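Local coordinates for octenoyl-coa reductase/carboxylase (Streptomyces sp., PDB 4A0S), which catalyses the NADPH-dependent reductive carboxylation of 2-octenoyl-CoA, supplying an unusual extender unit for cinnabaramide polyketide biosynthesis, at the octanoyl-coenzyme A site and the interface of chains A and C. Numbering follows the deposited sequence. Chains: chain A/B/C, Octenoyl-coa reductase/carboxylase.

Contact 1: the octanoyl-coenzyme A site. Residues chain A 77, 80, 86-88, 91-92, 95, 141, 156, 161-163, 166, 201, 361-362; chain B 286, 293, 348-349, 351-353. With CO8 (octanoyl-coenzyme A), chain D.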
loop_
_atom_site.group_PDB
_atom_site.type_symbol
_atom_site.label_atom_id
_atom_site.label_comp_id
_atom_site.label_asym_id
_atom_site.label_seq_id
_atom_site.Cartn_x
_atom_site.Cartn_y
_atom_site.Cartn_z
ATOM N N ASN A 77 -19.968 -16.291 16.504
ATOM C CA ASN A 77 -19.739 -15.643 17.790
ATOM C C ASN A 77 -20.935 -15.800 18.737
ATOM O O ASN A 77 -20.765 -15.808 19.958
ATOM C CB ASN A 77 -19.275 -14.176 17.667
ATOM C CG ASN A 77 -20.358 -13.241 17.108
ATOM O OD1 ASN A 77 -21.407 -13.675 16.655
ATOM N ND2 ASN A 77 -20.090 -11.937 17.145
ATOM N N TRP A 80 -20.118 -19.079 20.129
ATOM C CA TRP A 80 -19.062 -18.896 21.123
ATOM C C TRP A 80 -19.651 -18.298 22.399
ATOM O O TRP A 80 -19.358 -18.779 23.486
ATOM C CB TRP A 80 -17.947 -17.965 20.628
ATOM C CG TRP A 80 -17.163 -18.446 19.457
ATOM C CD1 TRP A 80 -16.900 -17.748 18.313
ATOM C CD2 TRP A 80 -16.552 -19.726 19.296
ATOM N NE1 TRP A 80 -16.146 -18.508 17.456
ATOM C CE2 TRP A 80 -15.927 -19.730 18.027
ATOM C CE3 TRP A 80 -16.480 -20.875 20.094
ATOM C CZ2 TRP A 80 -15.220 -20.838 17.540
ATOM C CZ3 TRP A 80 -15.781 -21.977 19.618
ATOM C CH2 TRP A 80 -15.155 -21.949 18.350
ATOM N N PRO A 86 -14.217 -18.160 23.997
ATOM C CA PRO A 86 -13.235 -18.759 24.892
ATOM C C PRO A 86 -13.319 -18.126 26.274
ATOM O O PRO A 86 -12.791 -18.665 27.238
ATOM C CB PRO A 86 -11.906 -18.398 24.233
ATOM C CG PRO A 86 -12.185 -17.107 23.576
ATOM C CD PRO A 86 -13.576 -17.253 23.027
ATOM N N ILE A 87 -13.982 -16.979 26.350
ATOM C CA ILE A 87 -14.166 -16.245 27.586
ATOM C C ILE A 87 -15.607 -15.777 27.600
ATOM O O ILE A 87 -16.085 -15.248 26.598
ATOM C CB ILE A 87 -13.260 -14.999 27.639
ATOM C CG1 ILE A 87 -11.778 -15.390 27.688
ATOM C CG2 ILE A 87 -13.658 -14.090 28.816
ATOM C CD1 ILE A 87 -10.872 -14.381 27.013
ATOM N N PRO A 88 -16.306 -15.953 28.735
ATOM C CA PRO A 88 -17.700 -15.519 28.851
ATOM C C PRO A 88 -17.838 -14.073 28.409
ATOM O O PRO A 88 -17.041 -13.237 28.820
ATOM C CB PRO A 88 -17.975 -15.620 30.349
ATOM C CG PRO A 88 -17.044 -16.646 30.831
ATOM C CD PRO A 88 -15.806 -16.529 29.991
ATOM N N HIS A 91 -17.544 -10.926 30.714
ATOM C CA HIS A 91 -16.256 -10.299 30.973
ATOM C C HIS A 91 -16.064 -9.117 30.024
ATOM O O HIS A 91 -15.555 -8.070 30.425
ATOM C CB HIS A 91 -15.114 -11.307 30.818
ATOM C CG HIS A 91 -13.755 -10.677 30.810
ATOM N ND1 HIS A 91 -13.154 -10.171 31.950
ATOM C CD2 HIS A 91 -12.882 -10.459 29.796
ATOM C CE1 HIS A 91 -11.969 -9.675 31.636
ATOM N NE2 HIS A 91 -11.781 -9.837 30.336
ATOM N N PHE A 92 -16.490 -9.282 28.768
ATOM C CA PHE A 92 -16.394 -8.201 27.778
ATOM C C PHE A 92 -17.345 -7.066 28.080
ATOM O O PHE A 92 -16.981 -5.890 27.956
ATOM C CB PHE A 92 -16.615 -8.715 26.356
ATOM C CG PHE A 92 -15.785 -9.923 26.026
ATOM C CD1 PHE A 92 -14.436 -9.975 26.377
ATOM C CD2 PHE A 92 -16.360 -11.011 25.393
ATOM C CE1 PHE A 92 -13.670 -11.106 26.089
ATOM C CE2 PHE A 92 -15.601 -12.156 25.092
ATOM C CZ PHE A 92 -14.264 -12.200 25.445
ATOM N N GLN A 95 -15.836 -5.129 30.798
ATOM C CA GLN A 95 -14.733 -4.335 30.277
ATOM C C GLN A 95 -15.302 -3.125 29.540
ATOM O O GLN A 95 -14.824 -2.012 29.691
ATOM C CB GLN A 95 -13.892 -5.148 29.291
ATOM C CG GLN A 95 -12.939 -6.169 29.915
ATOM C CD GLN A 95 -12.008 -6.791 28.879
ATOM O OE1 GLN A 95 -12.458 -7.470 27.941
ATOM N NE2 GLN A 95 -10.698 -6.556 29.038
ATOM N N PRO A 141 -21.623 -5.345 12.702
ATOM C CA PRO A 141 -21.222 -5.520 14.099
ATOM C C PRO A 141 -20.157 -4.570 14.651
ATOM O O PRO A 141 -19.879 -4.627 15.842
ATOM C CB PRO A 141 -20.673 -6.954 14.123
ATOM C CG PRO A 141 -20.170 -7.167 12.724
ATOM C CD PRO A 141 -21.227 -6.490 11.876
ATOM N N MET A 156 -12.003 -0.328 12.338
ATOM C CA MET A 156 -11.775 -1.544 13.087
ATOM C C MET A 156 -10.663 -1.433 14.133
ATOM O O MET A 156 -10.530 -2.314 14.966
ATOM C CB MET A 156 -11.487 -2.715 12.148
ATOM C CG MET A 156 -12.738 -3.360 11.591
ATOM S SD MET A 156 -13.947 -3.755 12.876
ATOM C CE MET A 156 -13.021 -4.996 13.801
ATOM N N GLN A 161 -12.919 -0.788 19.821
ATOM C CA GLN A 161 -13.671 -1.490 18.808
ATOM C C GLN A 161 -14.251 -2.735 19.445
ATOM O O GLN A 161 -13.535 -3.496 20.078
ATOM C CB GLN A 161 -12.808 -1.872 17.609
ATOM C CG GLN A 161 -13.517 -2.775 16.614
ATOM C CD GLN A 161 -13.461 -4.253 17.006
ATOM O OE1 GLN A 161 -12.377 -4.818 17.226
ATOM N NE2 GLN A 161 -14.626 -4.883 17.082
ATOM N N ARG A 162 -15.549 -2.901 19.287
ATOM C CA ARG A 162 -16.258 -4.066 19.786
ATOM C C ARG A 162 -17.162 -4.663 18.725
ATOM O O ARG A 162 -17.471 -4.012 17.728
ATOM C CB ARG A 162 -17.044 -3.712 21.040
ATOM C CG ARG A 162 -16.138 -3.462 22.225
ATOM C CD ARG A 162 -16.938 -3.201 23.524
ATOM N NE ARG A 162 -15.994 -3.080 24.624
ATOM C CZ ARG A 162 -15.249 -2.005 24.858
ATOM N NH1 ARG A 162 -15.364 -0.926 24.088
ATOM N NH2 ARG A 162 -14.389 -2.006 25.873
ATOM N N ALA A 163 -17.525 -5.923 18.937
ATOM C CA ALA A 163 -18.475 -6.634 18.101
ATOM C C ALA A 163 -19.824 -6.558 18.781
ATOM O O ALA A 163 -20.034 -7.103 19.869
ATOM C CB ALA A 163 -18.061 -8.087 17.910
ATOM N N PHE A 166 -21.675 -9.144 21.070
ATOM C CA PHE A 166 -20.657 -10.048 21.581
ATOM C C PHE A 166 -19.843 -9.383 22.690
ATOM O O PHE A 166 -19.853 -9.849 23.807
ATOM C CB PHE A 166 -19.757 -10.579 20.455
ATOM C CG PHE A 166 -18.752 -11.571 20.925
ATOM C CD1 PHE A 166 -19.135 -12.869 21.263
ATOM C CD2 PHE A 166 -17.424 -11.205 21.073
ATOM C CE1 PHE A 166 -18.203 -13.799 21.721
ATOM C CE2 PHE A 166 -16.474 -12.129 21.528
ATOM C CZ PHE A 166 -16.874 -13.435 21.857
ATOM N N LEU A 201 -22.213 -9.260 9.014
ATOM C CA LEU A 201 -21.049 -9.703 9.770
ATOM C C LEU A 201 -20.118 -10.548 8.908
ATOM O O LEU A 201 -18.962 -10.197 8.724
ATOM C CB LEU A 201 -21.463 -10.446 11.026
ATOM C CG LEU A 201 -20.301 -10.850 11.926
ATOM C CD1 LEU A 201 -20.772 -10.897 13.369
ATOM C CD2 LEU A 201 -19.808 -12.168 11.502
ATOM N N HIS A 361 -10.405 -8.743 11.281
ATOM C CA HIS A 361 -11.475 -8.808 12.237
ATOM C C HIS A 361 -12.556 -7.891 11.743
ATOM O O HIS A 361 -12.269 -6.766 11.368
ATOM C CB HIS A 361 -10.983 -8.338 13.606
ATOM C CG HIS A 361 -11.964 -8.563 14.710
ATOM N ND1 HIS A 361 -12.587 -9.775 14.913
ATOM C CD2 HIS A 361 -12.390 -7.747 15.703
ATOM C CE1 HIS A 361 -13.364 -9.691 15.981
ATOM N NE2 HIS A 361 -13.256 -8.474 16.480
ATOM N N GLY A 362 -13.781 -8.405 11.706
ATOM C CA GLY A 362 -14.934 -7.658 11.247
ATOM C C GLY A 362 -14.660 -6.870 9.988
ATOM O O GLY A 362 -13.978 -7.334 9.061
ATOM N N ARG B 286 -0.231 -20.222 28.509
ATOM C CA ARG B 286 -0.489 -19.293 29.611
ATOM C C ARG B 286 0.738 -18.445 29.911
ATOM O O ARG B 286 0.636 -17.221 30.046
ATOM C CB ARG B 286 -0.943 -20.048 30.865
ATOM C CG ARG B 286 -1.325 -19.160 32.055
ATOM C CD ARG B 286 -2.645 -18.423 31.845
ATOM N NE ARG B 286 -2.558 -17.033 32.305
ATOM C CZ ARG B 286 -3.593 -16.293 32.701
ATOM N NH1 ARG B 286 -4.819 -16.797 32.715
ATOM N NH2 ARG B 286 -3.398 -15.046 33.097
ATOM N N ARG B 293 2.393 -10.189 28.210
ATOM C CA ARG B 293 1.828 -9.037 28.913
ATOM C C ARG B 293 2.908 -8.235 29.646
ATOM O O ARG B 293 2.938 -7.012 29.557
ATOM C CB ARG B 293 0.721 -9.457 29.885
ATOM C CG ARG B 293 -0.524 -10.006 29.209
ATOM C CD ARG B 293 -1.735 -9.806 30.103
ATOM N NE ARG B 293 -2.880 -10.568 29.637
ATOM C CZ ARG B 293 -3.467 -11.530 30.344
ATOM N NH1 ARG B 293 -3.023 -11.838 31.559
ATOM N NH2 ARG B 293 -4.510 -12.179 29.840
ATOM N N ARG B 348 -6.031 -15.554 18.361
ATOM C CA ARG B 348 -6.918 -14.521 18.885
ATOM C C ARG B 348 -6.197 -13.174 18.960
ATOM O O ARG B 348 -6.750 -12.143 18.596
ATOM C CB ARG B 348 -7.444 -14.895 20.267
ATOM C CG ARG B 348 -8.290 -16.141 20.286
ATOM C CD ARG B 348 -8.667 -16.472 21.693
ATOM N NE ARG B 348 -7.492 -16.728 22.523
ATOM C CZ ARG B 348 -7.498 -16.703 23.851
ATOM N NH1 ARG B 348 -8.624 -16.426 24.506
ATOM N NH2 ARG B 348 -6.377 -16.946 24.527
ATOM N N TYR B 349 -4.947 -13.200 19.406
ATOM C CA TYR B 349 -4.145 -11.987 19.489
ATOM C C TYR B 349 -3.900 -11.389 18.108
ATOM O O TYR B 349 -3.832 -10.163 17.950
ATOM C CB TYR B 349 -2.843 -12.240 20.280
ATOM C CG TYR B 349 -3.170 -12.374 21.746
ATOM C CD1 TYR B 349 -3.239 -11.257 22.576
ATOM C CD2 TYR B 349 -3.507 -13.615 22.283
ATOM C CE1 TYR B 349 -3.612 -11.389 23.930
ATOM C CE2 TYR B 349 -3.880 -13.757 23.624
ATOM C CZ TYR B 349 -3.921 -12.653 24.442
ATOM O OH TYR B 349 -4.295 -12.829 25.770
ATOM N N TRP B 351 -5.779 -12.054 14.930
ATOM C CA TRP B 351 -6.948 -11.578 14.190
ATOM C C TRP B 351 -7.740 -10.556 14.988
ATOM O O TRP B 351 -8.169 -9.551 14.436
ATOM C CB TRP B 351 -7.844 -12.734 13.691
ATOM C CG TRP B 351 -9.031 -13.019 14.568
ATOM C CD1 TRP B 351 -10.154 -12.238 14.721
ATOM C CD2 TRP B 351 -9.235 -14.172 15.393
ATOM N NE1 TRP B 351 -11.027 -12.824 15.620
ATOM C CE2 TRP B 351 -10.499 -14.018 16.031
ATOM C CE3 TRP B 351 -8.476 -15.321 15.665
ATOM C CZ2 TRP B 351 -11.003 -14.957 16.931
ATOM C CZ3 TRP B 351 -8.984 -16.258 16.551
ATOM C CH2 TRP B 351 -10.241 -16.073 17.174
ATOM N N MET B 352 -7.914 -10.792 16.291
ATOM C CA MET B 352 -8.808 -9.930 17.075
ATOM C C MET B 352 -8.257 -8.525 17.123
ATOM O O MET B 352 -9.005 -7.566 17.224
ATOM C CB MET B 352 -9.012 -10.426 18.504
ATOM C CG MET B 352 -9.903 -11.645 18.636
ATOM S SD MET B 352 -11.605 -11.157 18.318
ATOM C CE MET B 352 -12.008 -10.131 19.744
ATOM N N LYS B 353 -6.942 -8.414 17.034
ATOM C CA LYS B 353 -6.282 -7.104 17.130
ATOM C C LYS B 353 -5.750 -6.641 15.781
ATOM O O LYS B 353 -5.007 -5.659 15.683
ATOM C CB LYS B 353 -5.229 -7.117 18.236
ATOM C CG LYS B 353 -5.874 -7.612 19.543
ATOM C CD LYS B 353 -5.029 -7.429 20.764
ATOM C CE LYS B 353 -5.866 -7.694 22.022
ATOM N NZ LYS B 353 -7.119 -6.880 22.044
HETATM N N1A CO8 D . -14.731 -16.585 33.260
HETATM C C2A CO8 D . -14.631 -15.286 33.546
HETATM N N3A CO8 D . -13.605 -14.563 33.109
HETATM C C4A CO8 D . -12.645 -15.149 32.360
HETATM C C5A CO8 D . -12.714 -16.499 32.037
HETATM C C6A CO8 D . -13.801 -17.227 32.513
HETATM N N6A CO8 D . -13.916 -18.526 32.223
HETATM N N7A CO8 D . -11.649 -16.800 31.293
HETATM C C8A CO8 D . -10.931 -15.684 31.153
HETATM N N9A CO8 D . -11.537 -14.678 31.805
HETATM C C1B CO8 D . -11.108 -13.259 31.930
HETATM C C2B CO8 D . -9.958 -13.115 32.932
HETATM O O2B CO8 D . -10.129 -11.907 33.708
HETATM C C3B CO8 D . -8.760 -12.998 31.993
HETATM O O3B CO8 D . -7.699 -12.290 32.616
HETATM P P3B CO8 D . -6.479 -13.197 33.171
HETATM O O7A CO8 D . -6.265 -12.763 34.727
HETATM O O8A CO8 D . -6.970 -14.761 33.318
HETATM O O9A CO8 D . -5.274 -13.089 32.324
HETATM C C4B CO8 D . -9.319 -12.216 30.810
HETATM O O4B CO8 D . -10.645 -12.738 30.643
HETATM C C5B CO8 D . -8.618 -12.579 29.495
HETATM O O5B CO8 D . -9.278 -11.911 28.401
HETATM P P1A CO8 D . -9.076 -10.295 28.195
HETATM O O1A CO8 D . -9.965 -9.898 26.854
HETATM O O2A CO8 D . -9.530 -9.460 29.353
HETATM O O3A CO8 D . -7.459 -10.067 27.991
HETATM P P2A CO8 D . -6.581 -10.066 26.605
HETATM O O4A CO8 D . -5.185 -10.761 26.948
HETATM O O5A CO8 D . -6.400 -8.709 25.991
HETATM O O6A CO8 D . -7.323 -11.098 25.579
HETATM C CBP CO8 D . -8.282 -11.867 23.448
HETATM C CCP CO8 D . -7.430 -10.798 24.173
HETATM C CDP CO8 D . -7.431 -13.148 23.421
HETATM C CEP CO8 D . -8.494 -11.388 22.012
HETATM C CAP CO8 D . -9.639 -12.068 24.203
HETATM O OAP CO8 D . -10.346 -10.813 24.469
HETATM C C9P CO8 D . -10.593 -13.099 23.539
HETATM O O9P CO8 D . -10.342 -14.306 23.642
HETATM N N8P CO8 D . -11.683 -12.607 22.907
HETATM C C7P CO8 D . -12.728 -13.489 22.305
HETATM C C6P CO8 D . -12.650 -13.649 20.761
HETATM C C5P CO8 D . -12.920 -15.130 20.401
HETATM O O5P CO8 D . -12.158 -16.005 20.804
HETATM N N4P CO8 D . -14.046 -15.490 19.789
HETATM C C3P CO8 D . -15.030 -14.689 19.069
HETATM C C2P CO8 D . -14.800 -15.161 17.626
HETATM S S1P CO8 D . -14.356 -13.773 16.516
HETATM C "C1'" CO8 D . -15.890 -13.587 15.739
HETATM O "O1'" CO8 D . -16.699 -14.523 15.600
HETATM C "C2'" CO8 D . -16.141 -12.299 15.317
HETATM C "C3'" CO8 D . -17.292 -11.932 14.660
HETATM C "C4'" CO8 D . -17.440 -10.605 14.235
HETATM C "C5'" CO8 D . -16.499 -9.592 14.869
HETATM C "C6'" CO8 D . -16.990 -8.220 14.357
HETATM C "C7'" CO8 D . -15.981 -7.166 14.715
HETATM C "C8'" CO8 D . -16.567 -5.807 14.317
HETATM O O HOH W 1 -18.955 -14.857 14.434
HETATM O O HOH W 2 -7.876 -6.990 24.874
#
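The acyl-CoA lies in a long cleft between chains A and B, and the protein hides 817 of its 1107 Å². The substrate is 2-octenoyl-CoA; the ligand is modelled as CO8, octanoyl-coenzyme A. At the deep end A:Pro141, A:Met156, A:Ala163, A:Leu201 and A:Gly362 wrap the acyl tail. A:His361 forms one wall there, with CO8 C7' over its ring face. B:Met352 CA lies over the opposite face, toward its rim. The thioester oxygen CO8 O1' is 2.6 Å from water 1, which also bonds A:Asn77 N. B:Trp351 flanks the sulfur, with CZ2 3.6 Å from CO8 S1P.

Around the pantetheine, A:Trp80, A:Phe166 and A:Phe92 form the chain A wall. B:Arg348, B:Tyr349 and B:Met352 form the wall opposite. CO8 CDP, a methyl, sits in the corner made by two flat groups of chain B, over the centre of the B:Arg348 guanidinium and over the B:Tyr349 ring toward its rim. The phenol OH of B:Tyr349 bonds diphosphate oxygen CO8 O4A at 2.5 Å. A:His91 swings its CG anti to the backbone N (chi1 169°). A:His91 NE2 then gives a fairly straight in-plane bond to CO8 O2A at 2.5 Å, 161° at H. The ribose oxygen O4B lies over a face of the same ring, toward its rim.

The adenine has CG2 of A:Ile87 over its five-membered ring and CD of A:Pro88 over its six-membered ring. The 3'-phosphate is gripped from chain B. Both terminal nitrogens of B:Arg293 bond CO8 O9A, NH1 at 2.7 Å. B:Arg286 also meets this phosphate end-on. Its poor order suggests that this end faces the mouth of the cleft.

Chain A supplies helices 76-82, 89-97 and 200-210, loops of the GroES-like region and the loop at 361-362. Chain B closes the cleft with helices 285-303 and 347-352, so the complete site needs two subunits.

Contact 2: the interface of chains A and C. Residues chain A 127-131, 181-182, 365; chain C 99, 145-148, 160.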
loop_
_atom_site.group_PDB
_atom_site.type_symbol
_atom_site.label_atom_id
_atom_site.label_comp_id
_atom_site.label_asym_id
_atom_site.label_seq_id
_atom_site.Cartn_x
_atom_site.Cartn_y
_atom_site.Cartn_z
ATOM N N GLY A 127 -27.803 12.833 18.799
ATOM C CA GLY A 127 -26.573 13.009 18.035
ATOM C C GLY A 127 -26.533 12.195 16.763
ATOM O O GLY A 127 -25.513 12.163 16.075
ATOM N N VAL A 128 -27.632 11.526 16.437
ATOM C CA VAL A 128 -27.643 10.696 15.238
ATOM C C VAL A 128 -28.077 11.544 14.053
ATOM O O VAL A 128 -29.050 12.294 14.135
ATOM C CB VAL A 128 -28.553 9.464 15.415
ATOM C CG1 VAL A 128 -28.702 8.689 14.097
ATOM C CG2 VAL A 128 -27.990 8.583 16.494
ATOM N N ARG A 129 -27.323 11.445 12.966
ATOM C CA ARG A 129 -27.642 12.153 11.752
ATOM C C ARG A 129 -28.355 11.272 10.760
ATOM O O ARG A 129 -28.120 10.068 10.703
ATOM C CB ARG A 129 -26.365 12.693 11.124
ATOM C CG ARG A 129 -25.801 13.806 11.972
ATOM C CD ARG A 129 -24.546 14.370 11.417
ATOM N NE ARG A 129 -23.392 13.544 11.720
ATOM C CZ ARG A 129 -22.806 13.436 12.913
ATOM N NH1 ARG A 129 -23.271 14.078 13.989
ATOM N NH2 ARG A 129 -21.752 12.651 13.037
ATOM N N ARG A 130 -29.253 11.902 10.009
ATOM C CA ARG A 130 -29.799 11.368 8.764
ATOM C C ARG A 130 -30.798 10.240 8.947
ATOM O O ARG A 130 -31.885 10.291 8.366
ATOM C CB ARG A 130 -28.690 11.000 7.770
ATOM C CG ARG A 130 -27.877 12.192 7.288
ATOM C CD ARG A 130 -26.794 11.730 6.315
ATOM N NE ARG A 130 -25.745 10.944 6.970
ATOM C CZ ARG A 130 -24.734 11.458 7.668
ATOM N NH1 ARG A 130 -24.623 12.771 7.822
ATOM N NH2 ARG A 130 -23.830 10.657 8.219
ATOM N N TRP A 131 -30.462 9.231 9.739
ATOM C CA TRP A 131 -31.421 8.156 9.999
ATOM C C TRP A 131 -32.665 8.687 10.652
ATOM O O TRP A 131 -32.632 9.629 11.443
ATOM C CB TRP A 131 -30.843 7.070 10.901
ATOM C CG TRP A 131 -29.678 6.459 10.296
ATOM C CD1 TRP A 131 -28.388 6.606 10.689
ATOM C CD2 TRP A 131 -29.662 5.639 9.135
ATOM N NE1 TRP A 131 -27.560 5.907 9.856
ATOM C CE2 TRP A 131 -28.317 5.297 8.892
ATOM C CE3 TRP A 131 -30.655 5.137 8.286
ATOM C CZ2 TRP A 131 -27.933 4.481 7.825
ATOM C CZ3 TRP A 131 -30.273 4.332 7.216
ATOM C CH2 TRP A 131 -28.933 4.012 6.997
ATOM N N ALA A 181 -24.894 4.619 15.499
ATOM C CA ALA A 181 -25.314 5.039 14.181
ATOM C C ALA A 181 -24.302 4.585 13.118
ATOM O O ALA A 181 -24.663 4.365 11.967
ATOM C CB ALA A 181 -25.500 6.527 14.155
ATOM N N SER A 182 -23.048 4.423 13.518
ATOM C CA SER A 182 -22.009 4.008 12.580
ATOM C C SER A 182 -21.993 2.498 12.362
ATOM O O SER A 182 -21.063 1.968 11.734
ATOM C CB SER A 182 -20.641 4.478 13.056
ATOM O OG SER A 182 -20.381 3.950 14.338
ATOM N N HIS A 365 -16.816 0.545 9.006
ATOM C CA HIS A 365 -18.019 1.064 8.403
ATOM C C HIS A 365 -17.848 1.293 6.898
ATOM O O HIS A 365 -18.781 1.103 6.131
ATOM C CB HIS A 365 -18.345 2.371 9.109
ATOM C CG HIS A 365 -19.747 2.825 8.961
ATOM N ND1 HIS A 365 -20.807 1.963 8.794
ATOM C CD2 HIS A 365 -20.270 4.068 9.008
ATOM C CE1 HIS A 365 -21.926 2.664 8.731
ATOM N NE2 HIS A 365 -21.624 3.943 8.853
ATOM N N GLN C 99 -27.349 20.262 5.979
ATOM C CA GLN C 99 -27.498 18.937 6.574
ATOM C C GLN C 99 -28.622 18.926 7.602
ATOM O O GLN C 99 -29.126 17.865 7.962
ATOM C CB GLN C 99 -26.218 18.539 7.297
ATOM C CG GLN C 99 -24.990 18.449 6.421
ATOM C CD GLN C 99 -23.803 18.018 7.238
ATOM O OE1 GLN C 99 -23.620 16.827 7.484
ATOM N NE2 GLN C 99 -23.043 18.980 7.738
ATOM N N ASP C 145 -17.743 13.715 9.905
ATOM C CA ASP C 145 -18.985 13.054 10.247
ATOM C C ASP C 145 -18.661 11.585 10.451
ATOM O O ASP C 145 -18.343 10.879 9.528
ATOM C CB ASP C 145 -20.001 13.246 9.118
ATOM C CG ASP C 145 -21.373 12.706 9.469
ATOM O OD1 ASP C 145 -21.443 11.646 10.114
ATOM O OD2 ASP C 145 -22.381 13.359 9.113
ATOM N N GLU C 146 -18.726 11.128 11.683
ATOM C CA GLU C 146 -18.280 9.777 11.996
ATOM C C GLU C 146 -19.319 8.714 11.699
ATOM O O GLU C 146 -19.070 7.519 11.873
ATOM C CB GLU C 146 -17.884 9.709 13.445
ATOM C CG GLU C 146 -16.755 10.683 13.785
ATOM C CD GLU C 146 -17.256 12.092 14.123
ATOM O OE1 GLU C 146 -18.407 12.465 13.773
ATOM O OE2 GLU C 146 -16.476 12.834 14.748
ATOM N N GLN C 147 -20.481 9.152 11.247
ATOM C CA GLN C 147 -21.487 8.228 10.752
ATOM C C GLN C 147 -21.264 7.852 9.316
ATOM O O GLN C 147 -21.750 6.830 8.869
ATOM C CB GLN C 147 -22.843 8.852 10.843
ATOM C CG GLN C 147 -23.435 8.699 12.157
ATOM C CD GLN C 147 -24.848 9.231 12.164
ATOM O OE1 GLN C 147 -25.149 10.092 12.954
ATOM N NE2 GLN C 147 -25.707 8.737 11.250
ATOM N N GLU C 148 -20.553 8.691 8.587
ATOM C CA GLU C 148 -20.214 8.398 7.202
ATOM C C GLU C 148 -19.318 7.200 7.172
ATOM O O GLU C 148 -18.337 7.179 7.879
ATOM C CB GLU C 148 -19.412 9.541 6.622
ATOM C CG GLU C 148 -20.242 10.686 6.289
ATOM C CD GLU C 148 -19.557 11.501 5.265
ATOM O OE1 GLU C 148 -19.651 11.143 4.069
ATOM O OE2 GLU C 148 -18.900 12.460 5.682
ATOM N N GLU C 160 -18.742 14.777 4.310
ATOM C CA GLU C 160 -19.054 15.839 5.271
ATOM C C GLU C 160 -17.817 16.375 5.984
ATOM O O GLU C 160 -17.943 17.131 6.944
ATOM C CB GLU C 160 -20.102 15.366 6.283
ATOM C CG GLU C 160 -21.412 14.930 5.650
ATOM C CD GLU C 160 -22.101 16.034 4.842
ATOM O OE1 GLU C 160 -21.765 17.233 4.980
ATOM O OE2 GLU C 160 -22.987 15.689 4.047
HETATM O O HOH W 3 -24.900 5.811 9.995
HETATM O O HOH W 4 -24.090 4.833 8.046
HETATM O O HOH W 5 -25.640 14.980 6.671
#
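Loop 127-131, the 3-10 helix 181-183 and the start of helix 365-376 of chain A meet loop 145-148 of chain C, with C:Gln99 and C:Glu160 at the border. C:Gln147 is the plug of the patch and buries 149 Å². Its side chain is extended beyond CG and carries the amide to the backbone of A:Arg129. C:Gln147 OE1 accepts from A:Arg129 N at 2.6 Å, in the carbonyl plane on a lone pair and almost straight (173° at H). C:Gln147 NE2 returns a bond to A:Arg129 O at 2.8 Å. This two-way pairing fixes the rotation of the amide. CB of A:Ala181 packs on CD of C:Gln147. The indole of A:Trp131 runs antiparallel alongside the amide, their planes nearly parallel (12°), with A:Trp131 CD1 near C:Gln147 NE2.

C:Asp145 takes both arginines tip to tip. A:Arg129 and A:Arg130 each bend at chi3 to reach it. A:Arg129 is side-on to C:Asp145, with NE to OD2 at 2.8 Å and NH2 to OD1 at 3.1 Å. Its guanidinium stands 77° from the carboxylate plane, so both oxygens are met from above that plane. A:Arg130 NH1 adds a bond to C:Asp145 OD2 at 2.7 Å. Within chain C, OD1 also accepts from C:Gln147 N, which ties the acid to the plug residue. Two cationic groups would be expected to favour the charged carboxylate. C:Glu146 OE1 makes a longer salt bridge to A:Arg129 NH2.

At the margins, water 5 links A:Arg130 NH1 to C:Gln99 OE1. Water 4 joins A:His365 NE2 to C:Gln147 O.

The whole A-C interface is two-fold symmetric, so this patch has a twin with the chains exchanged. The protein is a homotetramer, and this polar lock joins two of its subunits.

The centres of contact 1 and contact 2 lie about 25 Å apart. They share no residue, but both use chain A: contact 1 pairs it with chain B, contact 2 with chain C. A:His361 and A:Gly362 of contact 1 come just before A:His365 of contact 2, at the start of helix 365-376. Segment 145-148 lies in sequence between residues 141 and 156. By two-fold symmetry chain A's own 145-148 makes the twin patch on chain C. The lock may therefore steady the segment carrying A:Pro141 and A:Met156 of the acyl pocket, though the structure alone does not show such coupling.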